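Local coordinates for protein FKBP-type peptidyl-prolyl cis-trans isomerase FkpA (PDB 1Q6H) that catalyses cis-trans isomerization of peptide bonds preceding proline, speeding protein folding in the periplasm, and also acts as a chaperone, at residues T149-K154 against N211-F216. Numbering follows the deposited sequence.
Sequences TLIDGK and NSTLVF
Thr149 and Val215 face each other as a hydrogen-bonded antiparallel pair, joined by two backbone bonds: Thr149 N to Val215 O (2.7 Å), almost straight at 170°, and Val215 N to Thr149 O (2.8 Å). On their shared face, OG1 of Thr149 lies 3.4 Å from CB of Val215; with OG1 between the backbone N and the carbonyl carbon (chi1 57°), it is the hydroxyl, not the methyl, that meets Val215. A water links Thr149 OG1 and Val215 O. Next to this pair, Ile151 reaches over with its CG2 methyl, 3.9 Å from Thr213 CG2 and 4.2 Å from Val215 CG2, the Ile151 and Thr213 side chains crossing at about a right angle. The pairing joins strand 141-150, near Thr149, to the start of strand 214-223 in the curled antiparallel sheet of the FKBP domain. Past the pair the two backbones draw apart, and a second water bridges the gap, accepting from Ile151 N and donating to Thr213 O (2.6 Å). The first chain leaves in a type I turn, Leu150 to Gly153, closed by Gly153 N to Leu150 O; overlapping it is an Asx turn, in which Lys154 N, lying well out of the Asp152 carboxylate plane, donates to Asp152 OD1. Helix 70-112 covers Ile151 and Val215 through Tyr106, and its Arg107 hydrogen-bonds Thr213 OG1.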
ATOM      1  N   THR A 149     -29.207  14.728 -10.301  1.00 12.95           N
ATOM      2  CA  THR A 149     -28.271  14.940 -11.397  1.00 13.49           C
ATOM      3  C   THR A 149     -27.404  16.179 -11.185  1.00 12.88           C
ATOM      4  O   THR A 149     -27.794  17.127 -10.508  1.00 11.56           O
ATOM      5  CB  THR A 149     -28.983  15.135 -12.744  1.00 14.75           C
ATOM      6  OG1 THR A 149     -29.897  16.225 -12.647  1.00 15.41           O
ATOM      7  CG2 THR A 149     -29.862  13.944 -13.129  1.00 16.55           C
ATOM      8  N   LEU A 150     -26.232  16.158 -11.801  1.00 12.81           N
ATOM      9  CA  LEU A 150     -25.347  17.299 -11.791  1.00 12.50           C
ATOM     10  C   LEU A 150     -25.917  18.170 -12.878  1.00 13.38           C
ATOM     11  O   LEU A 150     -26.765  17.730 -13.646  1.00 12.30           O
ATOM     12  CB  LEU A 150     -23.896  16.926 -12.071  1.00 12.13           C
ATOM     13  CG  LEU A 150     -23.216  15.836 -11.203  1.00 13.42           C
ATOM     14  CD1 LEU A 150     -21.777  15.510 -11.715  1.00 11.79           C
ATOM     15  CD2 LEU A 150     -23.188  16.231  -9.752  1.00 12.35           C
ATOM     16  N   ILE A 151     -25.463  19.411 -12.951  1.00 13.80           N
ATOM     17  CA  ILE A 151     -26.065  20.323 -13.891  1.00 13.80           C
ATOM     18  C   ILE A 151     -25.818  19.881 -15.312  1.00 14.37           C
ATOM     19  O   ILE A 151     -26.514  20.317 -16.193  1.00 14.41           O
ATOM     20  CB  ILE A 151     -25.595  21.740 -13.683  1.00 13.02           C
ATOM     21  CG1 ILE A 151     -24.068  21.840 -13.845  1.00 12.90           C
ATOM     22  CG2 ILE A 151     -26.108  22.258 -12.325  1.00 13.67           C
ATOM     23  CD1 ILE A 151     -23.550  23.289 -13.881  1.00 12.46           C
ATOM     24  N   ASP A 152     -24.849  19.016 -15.551  1.00 15.01           N
ATOM     25  CA  ASP A 152     -24.616  18.574 -16.924  1.00 15.60           C
ATOM     26  C   ASP A 152     -25.480  17.397 -17.309  1.00 15.84           C
ATOM     27  O   ASP A 152     -25.387  16.914 -18.426  1.00 16.65           O
ATOM     28  CB  ASP A 152     -23.143  18.236 -17.171  1.00 15.79           C
ATOM     29  CG  ASP A 152     -22.689  16.996 -16.443  1.00 16.54           C
ATOM     30  OD1 ASP A 152     -23.440  16.463 -15.586  1.00 14.69           O
ATOM     31  OD2 ASP A 152     -21.568  16.494 -16.667  1.00 18.87           O
ATOM     32  N   GLY A 153     -26.308  16.937 -16.379  1.00 16.37           N
ATOM     33  CA  GLY A 153     -27.225  15.837 -16.616  1.00 17.03           C
ATOM     34  C   GLY A 153     -26.791  14.508 -16.032  1.00 17.23           C
ATOM     35  O   GLY A 153     -27.556  13.544 -16.027  1.00 17.02           O
ATOM     36  N   LYS A 154     -25.550  14.450 -15.570  1.00 17.73           N
ATOM     37  CA  LYS A 154     -25.004  13.230 -15.005  1.00 18.45           C
ATOM     38  C   LYS A 154     -25.792  12.834 -13.769  1.00 16.75           C
ATOM     39  O   LYS A 154     -25.810  13.537 -12.791  1.00 15.02           O
ATOM     40  CB  LYS A 154     -23.538  13.438 -14.635  1.00 19.81           C
ATOM     41  CG  LYS A 154     -22.671  12.217 -14.736  1.00 23.58           C
ATOM     42  CD  LYS A 154     -23.045  11.146 -13.764  1.00 26.22           C
ATOM     43  CE  LYS A 154     -21.915  10.119 -13.691  1.00 28.67           C
ATOM     44  NZ  LYS A 154     -22.348   8.846 -13.043  1.00 30.79           N
ATOM     45  N   ASN A 211     -17.915  22.087  -5.238  1.00  9.33           N
ATOM     46  CA  ASN A 211     -18.821  23.163  -5.575  1.00 10.08           C
ATOM     47  C   ASN A 211     -19.879  22.829  -6.649  1.00 10.18           C
ATOM     48  O   ASN A 211     -20.170  23.631  -7.516  1.00 10.00           O
ATOM     49  CB  ASN A 211     -18.024  24.401  -5.944  1.00 11.15           C
ATOM     50  CG  ASN A 211     -17.426  25.078  -4.721  1.00 12.95           C
ATOM     51  OD1 ASN A 211     -17.908  24.886  -3.608  1.00 13.64           O
ATOM     52  ND2 ASN A 211     -16.359  25.851  -4.924  1.00 14.28           N
ATOM     53  N   SER A 212     -20.438  21.629  -6.587  1.00  9.56           N
ATOM     54  CA  SER A 212     -21.482  21.226  -7.519  1.00  9.86           C
ATOM     55  C   SER A 212     -22.866  21.692  -7.089  1.00 10.72           C
ATOM     56  O   SER A 212     -23.297  21.484  -5.964  1.00 11.66           O
ATOM     57  CB  SER A 212     -21.529  19.706  -7.679  1.00 10.67           C
ATOM     58  OG  SER A 212     -20.351  19.213  -8.299  1.00  8.77           O
ATOM     59  N   THR A 213     -23.528  22.384  -7.991  1.00 11.69           N
ATOM     60  CA  THR A 213     -24.948  22.619  -7.847  1.00 12.03           C
ATOM     61  C   THR A 213     -25.630  21.282  -8.164  1.00 12.29           C
ATOM     62  O   THR A 213     -25.231  20.560  -9.116  1.00 11.22           O
ATOM     63  CB  THR A 213     -25.386  23.725  -8.792  1.00 13.47           C
ATOM     64  OG1 THR A 213     -24.976  24.990  -8.252  1.00 11.78           O
ATOM     65  CG2 THR A 213     -26.907  23.824  -8.872  1.00 13.70           C
ATOM     66  N   LEU A 214     -26.603  20.911  -7.331  1.00 11.51           N
ATOM     67  CA  LEU A 214     -27.285  19.633  -7.484  1.00 12.08           C
ATOM     68  C   LEU A 214     -28.724  19.823  -7.954  1.00 11.37           C
ATOM     69  O   LEU A 214     -29.433  20.657  -7.403  1.00 10.64           O
ATOM     70  CB  LEU A 214     -27.317  18.879  -6.150  1.00 12.21           C
ATOM     71  CG  LEU A 214     -25.987  18.710  -5.415  1.00 12.59           C
ATOM     72  CD1 LEU A 214     -26.209  17.899  -4.120  1.00 13.01           C
ATOM     73  CD2 LEU A 214     -24.953  18.069  -6.343  1.00 13.12           C
ATOM     74  N   VAL A 215     -29.161  19.000  -8.908  1.00 10.25           N
ATOM     75  CA  VAL A 215     -30.532  19.016  -9.376  1.00 11.67           C
ATOM     76  C   VAL A 215     -31.263  17.758  -8.907  1.00 12.54           C
ATOM     77  O   VAL A 215     -30.894  16.647  -9.302  1.00 12.25           O
ATOM     78  CB  VAL A 215     -30.597  19.045 -10.894  1.00 11.98           C
ATOM     79  CG1 VAL A 215     -32.036  19.300 -11.359  1.00 13.18           C
ATOM     80  CG2 VAL A 215     -29.654  20.134 -11.451  1.00 13.35           C
ATOM     81  N   PHE A 216     -32.266  17.929  -8.044  1.00 12.84           N
ATOM     82  CA  PHE A 216     -33.102  16.815  -7.566  1.00 11.50           C
ATOM     83  C   PHE A 216     -34.566  16.925  -8.026  1.00 11.34           C
ATOM     84  O   PHE A 216     -35.239  17.926  -7.776  1.00 10.90           O
ATOM     85  CB  PHE A 216     -33.144  16.748  -6.039  1.00 12.50           C
ATOM     86  CG  PHE A 216     -31.888  16.282  -5.404  1.00 14.07           C
ATOM     87  CD1 PHE A 216     -31.626  14.936  -5.263  1.00 14.59           C
ATOM     88  CD2 PHE A 216     -30.955  17.200  -4.926  1.00 13.21           C
ATOM     89  CE1 PHE A 216     -30.445  14.516  -4.668  1.00 16.80           C
ATOM     90  CE2 PHE A 216     -29.804  16.797  -4.365  1.00 15.71           C
ATOM     91  CZ  PHE A 216     -29.539  15.455  -4.203  1.00 15.95           C
TER
HETATM   92  O   HOH W   1     -32.561  15.209 -11.258  1.00 29.98           O
HETATM   93  O   HOH W   2     -23.494  20.144 -10.975  1.00 18.20           O